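Local atomic coordinates of spherulin-4 (Aspergillus clavatus, PDB entry 5C5G), a protein that is a spherulin-4 family glycoside hydrolase that probably acts on galactosaminogalactan, a polysaccharide whose biosynthesis in Aspergillus fumigatus requires Sph3. Residues 10-15 against 38-43; 14-19 against 239-244; 74-79 against 112-117. All coordinates share one frame; numbering follows the deposited sequence.

Contact 1 (10-15 against 38-43); sequences VFVPLY and FTVVIN. With EDO (1,2-ethanediol), chain B; EDO (1,2-ethanediol), chain C.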
loop_
_atom_site.group_PDB
_atom_site.type_symbol
_atom_site.label_atom_id
_atom_site.label_comp_id
_atom_site.label_asym_id
_atom_site.label_seq_id
_atom_site.Cartn_x
_atom_site.Cartn_y
_atom_site.Cartn_z
ATOM N N VAL A 10 8.151 2.449 -2.782
ATOM C CA VAL A 10 7.443 1.517 -3.643
ATOM C C VAL A 10 6.282 0.917 -2.847
ATOM O O VAL A 10 6.496 0.273 -1.815
ATOM C CB VAL A 10 8.379 0.410 -4.165
ATOM C CG1 VAL A 10 7.601 -0.634 -4.930
ATOM C CG2 VAL A 10 9.476 1.013 -5.045
ATOM N N PHE A 11 5.066 1.166 -3.312
ATOM C CA PHE A 11 3.864 0.623 -2.685
ATOM C C PHE A 11 3.522 -0.673 -3.398
ATOM O O PHE A 11 3.477 -0.706 -4.633
ATOM C CB PHE A 11 2.740 1.623 -2.833
ATOM C CG PHE A 11 1.482 1.194 -2.192
ATOM C CD1 PHE A 11 1.330 1.253 -0.820
ATOM C CD2 PHE A 11 0.448 0.714 -2.946
ATOM C CE1 PHE A 11 0.150 0.842 -0.228
ATOM C CE2 PHE A 11 -0.723 0.302 -2.361
ATOM C CZ PHE A 11 -0.867 0.363 -1.008
ATOM N N VAL A 12 3.305 -1.742 -2.646
ATOM C CA VAL A 12 3.103 -3.067 -3.228
ATOM C C VAL A 12 1.828 -3.684 -2.672
ATOM O O VAL A 12 1.817 -4.155 -1.526
ATOM C CB VAL A 12 4.279 -4.013 -2.937
ATOM C CG1 VAL A 12 4.153 -5.278 -3.784
ATOM C CG2 VAL A 12 5.621 -3.314 -3.220
ATOM N N PRO A 13 0.742 -3.677 -3.454
ATOM C CA PRO A 13 -0.450 -4.420 -3.038
ATOM C C PRO A 13 -0.204 -5.871 -3.386
ATOM O O PRO A 13 -0.447 -6.308 -4.508
ATOM C CB PRO A 13 -1.569 -3.789 -3.853
ATOM C CG PRO A 13 -0.896 -3.137 -5.004
ATOM C CD PRO A 13 0.547 -2.957 -4.724
ATOM N N LEU A 14 0.329 -6.618 -2.435
ATOM C CA LEU A 14 0.867 -7.942 -2.705
ATOM C C LEU A 14 -0.216 -8.982 -2.516
ATOM O O LEU A 14 -0.215 -9.751 -1.550
ATOM C CB LEU A 14 2.077 -8.222 -1.807
ATOM C CG LEU A 14 2.838 -9.514 -2.092
ATOM C CD1 LEU A 14 3.452 -9.465 -3.476
ATOM C CD2 LEU A 14 3.906 -9.747 -1.055
ATOM N N TYR A 15 -1.168 -8.987 -3.435
ATOM C CA TYR A 15 -2.309 -9.901 -3.338
ATOM C C TYR A 15 -2.032 -11.119 -4.220
ATOM O O TYR A 15 -2.918 -11.648 -4.888
ATOM C CB TYR A 15 -3.630 -9.213 -3.719
ATOM C CG TYR A 15 -3.896 -7.901 -3.005
ATOM C CD1 TYR A 15 -3.213 -7.549 -1.842
ATOM C CD2 TYR A 15 -4.796 -6.993 -3.526
ATOM C CE1 TYR A 15 -3.452 -6.354 -1.214
ATOM C CE2 TYR A 15 -5.041 -5.773 -2.895
ATOM C CZ TYR A 15 -4.341 -5.463 -1.742
ATOM O OH TYR A 15 -4.559 -4.252 -1.124
ATOM N N PHE A 38 9.971 -0.067 0.820
ATOM C CA PHE A 38 8.831 -0.777 0.269
ATOM C C PHE A 38 7.730 -0.848 1.312
ATOM O O PHE A 38 7.960 -1.281 2.441
ATOM C CB PHE A 38 9.218 -2.201 -0.127
ATOM C CG PHE A 38 10.204 -2.290 -1.263
ATOM C CD1 PHE A 38 11.560 -2.137 -1.043
ATOM C CD2 PHE A 38 9.779 -2.551 -2.541
ATOM C CE1 PHE A 38 12.470 -2.231 -2.081
ATOM C CE2 PHE A 38 10.688 -2.634 -3.585
ATOM C CZ PHE A 38 12.031 -2.485 -3.347
ATOM N N THR A 39 6.533 -0.442 0.923
ATOM C CA THR A 39 5.341 -0.592 1.747
ATOM C C THR A 39 4.564 -1.738 1.137
ATOM O O THR A 39 4.120 -1.610 -0.006
ATOM C CB THR A 39 4.487 0.664 1.719
ATOM O OG1 THR A 39 5.252 1.752 2.243
ATOM C CG2 THR A 39 3.233 0.483 2.569
ATOM N N VAL A 40 4.397 -2.839 1.859
ATOM C CA VAL A 40 3.882 -4.062 1.265
ATOM C C VAL A 40 2.612 -4.465 1.993
ATOM O O VAL A 40 2.639 -4.764 3.182
ATOM C CB VAL A 40 4.936 -5.161 1.353
ATOM C CG1 VAL A 40 4.404 -6.470 0.780
ATOM C CG2 VAL A 40 6.223 -4.742 0.645
ATOM N N VAL A 41 1.493 -4.474 1.278
ATOM C CA VAL A 41 0.229 -4.869 1.881
ATOM C C VAL A 41 0.021 -6.350 1.658
ATOM O O VAL A 41 0.038 -6.820 0.514
ATOM C CB VAL A 41 -0.948 -4.124 1.258
ATOM C CG1 VAL A 41 -2.233 -4.507 1.947
ATOM C CG2 VAL A 41 -0.717 -2.611 1.324
ATOM N N ILE A 42 -0.190 -7.082 2.727
ATOM C CA ILE A 42 -0.532 -8.495 2.588
ATOM C C ILE A 42 -1.989 -8.686 3.002
ATOM O O ILE A 42 -2.564 -7.925 3.801
ATOM C CB ILE A 42 0.445 -9.409 3.311
ATOM C CG1 ILE A 42 0.529 -9.011 4.754
ATOM C CG2 ILE A 42 1.867 -9.337 2.667
ATOM C CD1 ILE A 42 -0.481 -9.661 5.657
ATOM N N ASN A 43 -2.588 -9.709 2.429
ATOM C CA ASN A 43 -4.032 -9.822 2.395
ATOM C C ASN A 43 -4.430 -11.282 2.232
ATOM O O ASN A 43 -4.742 -11.725 1.139
ATOM C CB ASN A 43 -4.538 -8.967 1.234
ATOM C CG ASN A 43 -6.021 -8.947 1.120
ATOM O OD1 ASN A 43 -6.737 -9.396 2.017
ATOM N ND2 ASN A 43 -6.513 -8.421 0.009
HETATM C C1 EDO B . -4.198 -0.933 -3.885
HETATM O O1 EDO B . -4.715 0.379 -3.603
HETATM C C2 EDO B . -5.266 -2.024 -3.924
HETATM O O2 EDO B . -5.786 -2.324 -2.618
HETATM C C1 EDO C . 1.979 -6.557 -6.405
HETATM O O1 EDO C . 1.101 -7.609 -6.797
HETATM C C2 EDO C . 3.305 -6.794 -7.108
HETATM O O2 EDO C . 3.157 -6.556 -8.508
HETATM O O HOH W 1 -1.132 -11.232 0.542
#

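Contact 2 (14-19 against 239-244); sequences LYVYPA and AGFGGQ. With EDO (1,2-ethanediol), chain C; EDO (1,2-ethanediol), chain B.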
loop_
_atom_site.group_PDB
_atom_site.type_symbol
_atom_site.label_atom_id
_atom_site.label_comp_id
_atom_site.label_asym_id
_atom_site.label_seq_id
_atom_site.Cartn_x
_atom_site.Cartn_y
_atom_site.Cartn_z
ATOM N N LEU A 14 0.329 -6.618 -2.435
ATOM C CA LEU A 14 0.867 -7.942 -2.705
ATOM C C LEU A 14 -0.216 -8.982 -2.516
ATOM O O LEU A 14 -0.215 -9.751 -1.550
ATOM C CB LEU A 14 2.077 -8.222 -1.807
ATOM C CG LEU A 14 2.838 -9.514 -2.092
ATOM C CD1 LEU A 14 3.452 -9.465 -3.476
ATOM C CD2 LEU A 14 3.906 -9.747 -1.055
ATOM N N TYR A 15 -1.168 -8.987 -3.435
ATOM C CA TYR A 15 -2.309 -9.901 -3.338
ATOM C C TYR A 15 -2.032 -11.119 -4.220
ATOM O O TYR A 15 -2.918 -11.648 -4.888
ATOM C CB TYR A 15 -3.630 -9.213 -3.719
ATOM C CG TYR A 15 -3.896 -7.901 -3.005
ATOM C CD1 TYR A 15 -3.213 -7.549 -1.842
ATOM C CD2 TYR A 15 -4.796 -6.993 -3.526
ATOM C CE1 TYR A 15 -3.452 -6.354 -1.214
ATOM C CE2 TYR A 15 -5.041 -5.773 -2.895
ATOM C CZ TYR A 15 -4.341 -5.463 -1.742
ATOM O OH TYR A 15 -4.559 -4.252 -1.124
ATOM N N VAL A 16 -0.768 -11.489 -4.269
ATOM C CA VAL A 16 -0.274 -12.699 -4.892
ATOM C C VAL A 16 -0.295 -13.789 -3.845
ATOM O O VAL A 16 0.238 -13.604 -2.768
ATOM C CB VAL A 16 1.206 -12.474 -5.295
ATOM C CG1 VAL A 16 1.793 -13.698 -5.939
ATOM C CG2 VAL A 16 1.347 -11.261 -6.224
ATOM N N TYR A 17 -0.901 -14.930 -4.147
ATOM C CA TYR A 17 -0.903 -16.007 -3.175
ATOM C C TYR A 17 0.531 -16.546 -2.985
ATOM O O TYR A 17 1.220 -16.804 -3.964
ATOM C CB TYR A 17 -1.843 -17.133 -3.600
ATOM C CG TYR A 17 -1.893 -18.208 -2.556
ATOM C CD1 TYR A 17 -2.659 -18.042 -1.417
ATOM C CD2 TYR A 17 -1.129 -19.361 -2.674
ATOM C CE1 TYR A 17 -2.677 -18.989 -0.428
ATOM C CE2 TYR A 17 -1.149 -20.327 -1.687
ATOM C CZ TYR A 17 -1.928 -20.131 -0.568
ATOM O OH TYR A 17 -1.952 -21.072 0.427
ATOM N N PRO A 18 0.982 -16.709 -1.725
ATOM C CA PRO A 18 2.388 -17.053 -1.444
ATOM C C PRO A 18 2.751 -18.530 -1.634
ATOM O O PRO A 18 3.349 -19.153 -0.751
ATOM C CB PRO A 18 2.558 -16.624 0.017
ATOM C CG PRO A 18 1.195 -16.752 0.593
ATOM C CD PRO A 18 0.260 -16.345 -0.493
ATOM N N ALA A 19 2.410 -19.073 -2.791
ATOM C CA ALA A 19 2.936 -20.369 -3.175
ATOM C C ALA A 19 4.460 -20.280 -3.200
ATOM O O ALA A 19 5.010 -19.191 -3.366
ATOM C CB ALA A 19 2.418 -20.753 -4.532
ATOM N N ALA A 239 -2.108 -9.296 -8.402
ATOM C CA ALA A 239 -1.895 -10.712 -8.126
ATOM C C ALA A 239 -0.812 -11.306 -8.998
ATOM O O ALA A 239 -0.685 -12.530 -9.082
ATOM C CB ALA A 239 -3.192 -11.484 -8.280
ATOM N N GLY A 240 0.001 -10.450 -9.584
ATOM C CA GLY A 240 1.126 -10.884 -10.383
ATOM C C GLY A 240 2.006 -9.679 -10.608
ATOM O O GLY A 240 1.624 -8.547 -10.305
ATOM N N PHE A 241 3.178 -9.924 -11.165
ATOM C CA PHE A 241 4.155 -8.886 -11.436
ATOM C C PHE A 241 4.122 -8.483 -12.890
ATOM O O PHE A 241 4.107 -9.335 -13.774
ATOM C CB PHE A 241 5.545 -9.375 -11.027
ATOM C CG PHE A 241 5.663 -9.608 -9.554
ATOM C CD1 PHE A 241 5.323 -10.826 -8.999
ATOM C CD2 PHE A 241 6.036 -8.588 -8.713
ATOM C CE1 PHE A 241 5.386 -11.016 -7.620
ATOM C CE2 PHE A 241 6.100 -8.776 -7.350
ATOM C CZ PHE A 241 5.782 -9.992 -6.806
ATOM N N GLY A 242 4.116 -7.179 -13.136
ATOM C CA GLY A 242 4.092 -6.672 -14.490
ATOM C C GLY A 242 5.396 -6.918 -15.210
ATOM O O GLY A 242 6.444 -7.146 -14.596
ATOM N N GLY A 243 5.338 -6.839 -16.532
ATOM C CA GLY A 243 6.500 -7.099 -17.349
ATOM C C GLY A 243 7.651 -6.131 -17.186
ATOM O O GLY A 243 8.758 -6.445 -17.619
ATOM N N GLN A 244 7.400 -4.974 -16.579
ATOM C CA GLN A 244 8.451 -3.981 -16.341
ATOM C C GLN A 244 8.607 -3.686 -14.856
ATOM O O GLN A 244 9.034 -2.613 -14.466
ATOM C CB GLN A 244 8.161 -2.706 -17.133
ATOM C CG GLN A 244 8.275 -2.967 -18.636
ATOM C CD GLN A 244 7.940 -1.764 -19.472
ATOM O OE1 GLN A 244 8.581 -0.720 -19.359
ATOM N NE2 GLN A 244 6.917 -1.895 -20.306
HETATM C C1 EDO C . 1.979 -6.557 -6.405
HETATM O O1 EDO C . 1.101 -7.609 -6.797
HETATM C C2 EDO C . 3.305 -6.794 -7.108
HETATM O O2 EDO C . 3.157 -6.556 -8.508
HETATM C C1 EDO B . -4.198 -0.933 -3.885
HETATM O O1 EDO B . -4.715 0.379 -3.603
HETATM C C2 EDO B . -5.266 -2.024 -3.924
HETATM O O2 EDO B . -5.786 -2.324 -2.618
HETATM O O HOH W 2 -1.559 -14.888 -7.352
#

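Contact 3 (74-79 against 112-117); sequences LGYVAT and GIFFDE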
loop_
_atom_site.group_PDB
_atom_site.type_symbol
_atom_site.label_atom_id
_atom_site.label_comp_id
_atom_site.label_asym_id
_atom_site.label_seq_id
_atom_site.Cartn_x
_atom_site.Cartn_y
_atom_site.Cartn_z
ATOM N N LEU A 74 2.072 -4.271 5.910
ATOM C CA LEU A 74 0.791 -3.815 6.449
ATOM C C LEU A 74 -0.239 -4.909 6.268
ATOM O O LEU A 74 -0.272 -5.582 5.235
ATOM C CB LEU A 74 0.286 -2.576 5.704
ATOM C CG LEU A 74 1.233 -1.375 5.602
ATOM C CD1 LEU A 74 0.556 -0.270 4.809
ATOM C CD2 LEU A 74 1.639 -0.841 6.940
ATOM N N GLY A 75 -1.121 -5.040 7.244
ATOM C CA GLY A 75 -2.243 -5.959 7.114
ATOM C C GLY A 75 -3.450 -5.295 6.460
ATOM O O GLY A 75 -3.877 -4.228 6.910
ATOM N N TYR A 76 -4.019 -5.927 5.440
ATOM C CA TYR A 76 -5.228 -5.443 4.777
ATOM C C TYR A 76 -6.453 -5.616 5.670
ATOM O O TYR A 76 -6.702 -6.721 6.168
ATOM C CB TYR A 76 -5.426 -6.235 3.481
ATOM C CG TYR A 76 -6.678 -5.909 2.702
ATOM C CD1 TYR A 76 -7.923 -6.358 3.124
ATOM C CD2 TYR A 76 -6.603 -5.205 1.512
ATOM C CE1 TYR A 76 -9.064 -6.071 2.409
ATOM C CE2 TYR A 76 -7.741 -4.918 0.783
ATOM C CZ TYR A 76 -8.972 -5.341 1.243
ATOM O OH TYR A 76 -10.118 -5.059 0.534
ATOM N N VAL A 77 -7.224 -4.544 5.842
ATOM C CA VAL A 77 -8.495 -4.606 6.563
ATOM C C VAL A 77 -9.537 -3.824 5.779
ATOM O O VAL A 77 -9.323 -2.649 5.451
ATOM C CB VAL A 77 -8.373 -4.020 7.985
ATOM C CG1 VAL A 77 -9.735 -4.032 8.693
ATOM C CG2 VAL A 77 -7.352 -4.799 8.804
ATOM N N ALA A 78 -10.668 -4.449 5.479
ATOM C CA ALA A 78 -11.733 -3.772 4.756
ATOM C C ALA A 78 -12.594 -2.921 5.684
ATOM O O ALA A 78 -12.860 -3.322 6.820
ATOM C CB ALA A 78 -12.615 -4.796 4.056
ATOM N N THR A 79 -13.061 -1.763 5.203
ATOM C CA THR A 79 -13.992 -0.944 5.979
ATOM C C THR A 79 -15.339 -0.737 5.306
ATOM O O THR A 79 -16.222 -0.159 5.911
ATOM C CB THR A 79 -13.419 0.441 6.339
ATOM O OG1 THR A 79 -13.442 1.294 5.185
ATOM C CG2 THR A 79 -12.015 0.349 6.879
ATOM N N GLY A 112 1.657 -2.223 10.652
ATOM C CA GLY A 112 0.572 -1.296 10.471
ATOM C C GLY A 112 -0.546 -1.947 9.700
ATOM O O GLY A 112 -0.533 -3.152 9.444
ATOM N N ILE A 113 -1.526 -1.127 9.340
ATOM C CA ILE A 113 -2.756 -1.570 8.721
ATOM C C ILE A 113 -3.068 -0.713 7.507
ATOM O O ILE A 113 -2.917 0.520 7.523
ATOM C CB ILE A 113 -3.935 -1.486 9.719
ATOM C CG1 ILE A 113 -3.682 -2.397 10.939
ATOM C CG2 ILE A 113 -5.252 -1.825 9.058
ATOM C CD1 ILE A 113 -3.626 -3.890 10.664
ATOM N N PHE A 114 -3.517 -1.403 6.462
ATOM C CA PHE A 114 -4.030 -0.810 5.228
ATOM C C PHE A 114 -5.543 -0.965 5.243
ATOM O O PHE A 114 -6.044 -2.085 5.159
ATOM C CB PHE A 114 -3.427 -1.562 4.042
ATOM C CG PHE A 114 -3.969 -1.165 2.699
ATOM C CD1 PHE A 114 -3.449 -0.090 2.015
ATOM C CD2 PHE A 114 -4.982 -1.902 2.092
ATOM C CE1 PHE A 114 -3.924 0.251 0.750
ATOM C CE2 PHE A 114 -5.449 -1.567 0.828
ATOM C CZ PHE A 114 -4.924 -0.499 0.162
ATOM N N PHE A 115 -6.265 0.144 5.381
ATOM C CA PHE A 115 -7.728 0.149 5.431
ATOM C C PHE A 115 -8.265 0.377 4.035
ATOM O O PHE A 115 -8.132 1.474 3.472
ATOM C CB PHE A 115 -8.228 1.241 6.360
ATOM C CG PHE A 115 -7.933 0.988 7.813
ATOM C CD1 PHE A 115 -8.634 -0.003 8.503
ATOM C CD2 PHE A 115 -6.998 1.735 8.498
ATOM C CE1 PHE A 115 -8.396 -0.245 9.845
ATOM C CE2 PHE A 115 -6.743 1.496 9.851
ATOM C CZ PHE A 115 -7.453 0.504 10.529
ATOM N N ASP A 116 -8.884 -0.642 3.463
ATOM C CA ASP A 116 -9.454 -0.535 2.128
ATOM C C ASP A 116 -10.851 0.056 2.175
ATOM O O ASP A 116 -11.572 -0.051 3.172
ATOM C CB ASP A 116 -9.464 -1.895 1.440
ATOM C CG ASP A 116 -9.488 -1.796 -0.070
ATOM O OD1 ASP A 116 -9.205 -0.710 -0.636
ATOM O OD2 ASP A 116 -9.805 -2.806 -0.713
ATOM N N GLU A 117 -11.196 0.713 1.086
ATOM C CA GLU A 117 -12.532 1.256 0.857
ATOM C C GLU A 117 -12.911 2.308 1.872
ATOM O O GLU A 117 -14.027 2.324 2.376
ATOM C CB GLU A 117 -13.594 0.151 0.893
ATOM C CG GLU A 117 -13.285 -1.055 0.037
ATOM C CD GLU A 117 -14.085 -2.298 0.447
ATOM O OE1 GLU A 117 -14.282 -2.554 1.670
ATOM O OE2 GLU A 117 -14.508 -3.028 -0.468
HETATM O O HOH W 3 -12.897 -5.786 0.395
#

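Contact 1 (10-15 against 38-43)
Tyr15 and Asn43 meet just beyond the ends of two parallel strands. The Asn43 side chain lies over one face of the Tyr15 ring. Its ND2 sits 3.8 Å above the ring plane, over the centre, and the amide stands nearly upright on the ring, the planes 83° apart. Asn43 OD1 accepts a hydrogen bond from Gly47 N. The carbonyl carbon of Pro13 lies over the opposite face of the ring, offset toward the rim. Val41 CG1 lies at the ring edge, in its plane, 3.9 Å from Tyr15 CE1. The CG2 branch of Val41 is anti to the carbonyl carbon and turns to Phe11 instead, 3.8 Å from CZ. Thr39 CG2 touches the same Phe11 ring at CD1.

Phe11, Thr39 and Val41 share one face of the sheet. On the other, Val10 and Phe38 lie side by side, with Val10 CB 3.7 Å from Phe38 CD2. Val12 and Val40 run alongside each other in the same way. Leu14 CD2 then packs on Val40 CG1 at 3.8 Å.

Four backbone hydrogen bonds join the strands, from Thr39 N to Val10 O through to Leu14 N to Val41 O. Past them a water bridges Leu14 O and Asn43 N. Tyr15 OH and O2 of the chain B ethanediol are hydrogen-bonded at 2.7 Å. Tyr15 belongs to the N-acetyl-D-galactosamine site, which holds no sugar here.

This is the first beta-alpha-beta unit of the barrel. Helix 24-32 covers Val40, Leu14 and Phe38, and helix 245-252 packs on Val10, Val12 and Phe38. Strand 71-78 continues the sheet beyond 38-42. Thr39 OG1 is hydrogen-bonded to Glu227 of strand 227-230, the last of the barrel.

Contact 2 (14-19 against 239-244)
Ala239 and Val16 meet where two loops of the (beta/alpha)8 barrel come together, one after the first strand and one after the last. No direct hydrogen bond joins them. Ala239 comes first. Its CB lies 3.4 Å from Tyr15 O, and its CA makes a CA-H...O contact with the same oxygen. Its carbonyl carbon is touched by Val16 CG2 at 3.5 Å. This branch is anti to the carbonyl carbon of Val16 (CG1 is the one anti to N, chi1 179°), and it reaches on to Gly240 N at 3.7 Å.

Gly240 adds little area, but its carbonyl oxygen accepts a 3.1 Å hydrogen bond from O2 of an ethanediol, probably from the crystallisation liquor. Phe241 follows. Its CZ meets Leu14 CD1 at 4.1 Å, and its CE1 is near Val16 CG2. C2 of the same ethanediol comes 3.4 Å from Phe241 CE2. Pro25 and Leu26 of helix 24-32 touch the Phe241 side chain, and the Trp245 ring meets its ring. Gln244 then takes the N-cap position of helix 245-252.

One water spans the loops at the surface: it donates to Ala239 O at 3.1 Å and accepts from Tyr17 N at 3.3 Å.

Contact 3 (74-79 against 112-117)
The Tyr76 ring has Asp116 OD2 at its edge, near the ring plane, and the Phe114 ring at an oblique angle beside it. The two aromatic planes are 37° apart, and Tyr76 CD2 approaches Phe114 CD2 at 3.7 Å, at the edge of the Phe114 ring. On the other side of the sheet, one face of the Phe115 ring is covered by Ile113 CG2, 3.5 Å above the ring plane, over its centre. Val77 CB and Thr79 CG2 approach that ring obliquely. Val77 CG2 also touches Ile113 CG2, at 3.6 Å.

Tyr76 OH donates a short hydrogen bond of 2.6 Å to Asp116 OD2, which receives it on the anti lone pair. Tyr76 CG is anti to the backbone N (chi1 177°), on the carbonyl side. The hydroxyl also accepts from a water at 2.9 Å, and this water makes a weak hydrogen bond to Glu117 OE2. Asp116 OD1 has a weak hydrogen bond with Asn152 ND2. Glu117 OE1 accepts a hydrogen bond from Thr80 N.

Backbone hydrogen bonds run from Gly75 N to Gly112 O up to Thr79 N to Asp116 O. At the far end, Leu74 CD2 lies 3.7 Å from Gly112 CA.

These are neighbouring parallel strands of a beta-alpha-beta unit in a TIM barrel. Their C-terminal halves carry Tyr76 and Asp116, both residues of the N-acetyl-D-galactosamine site, empty of sugar here.

From the N terminus, contact 1 comes first. It closes the loop through helix 24-32 and pairs the first two strands of the barrel. Contact 3 follows in series. It closes the loop through helix 86-103 and pairs the third and fourth strands. Strands 38-42 and 71-78 are neighbours, so the two contacts are joined by probable backbone hydrogen bonds of Leu74 to Val40 and to Ile42. Contact 2 starts from the same part of the chain as contact 1 and shares Leu14 and Tyr15 with it. Its loop spans most of the chain, and contact 3 is nested inside. It ties together loops following the first and last strands. Tyr15 OH also packs against Phe114 and Tyr76.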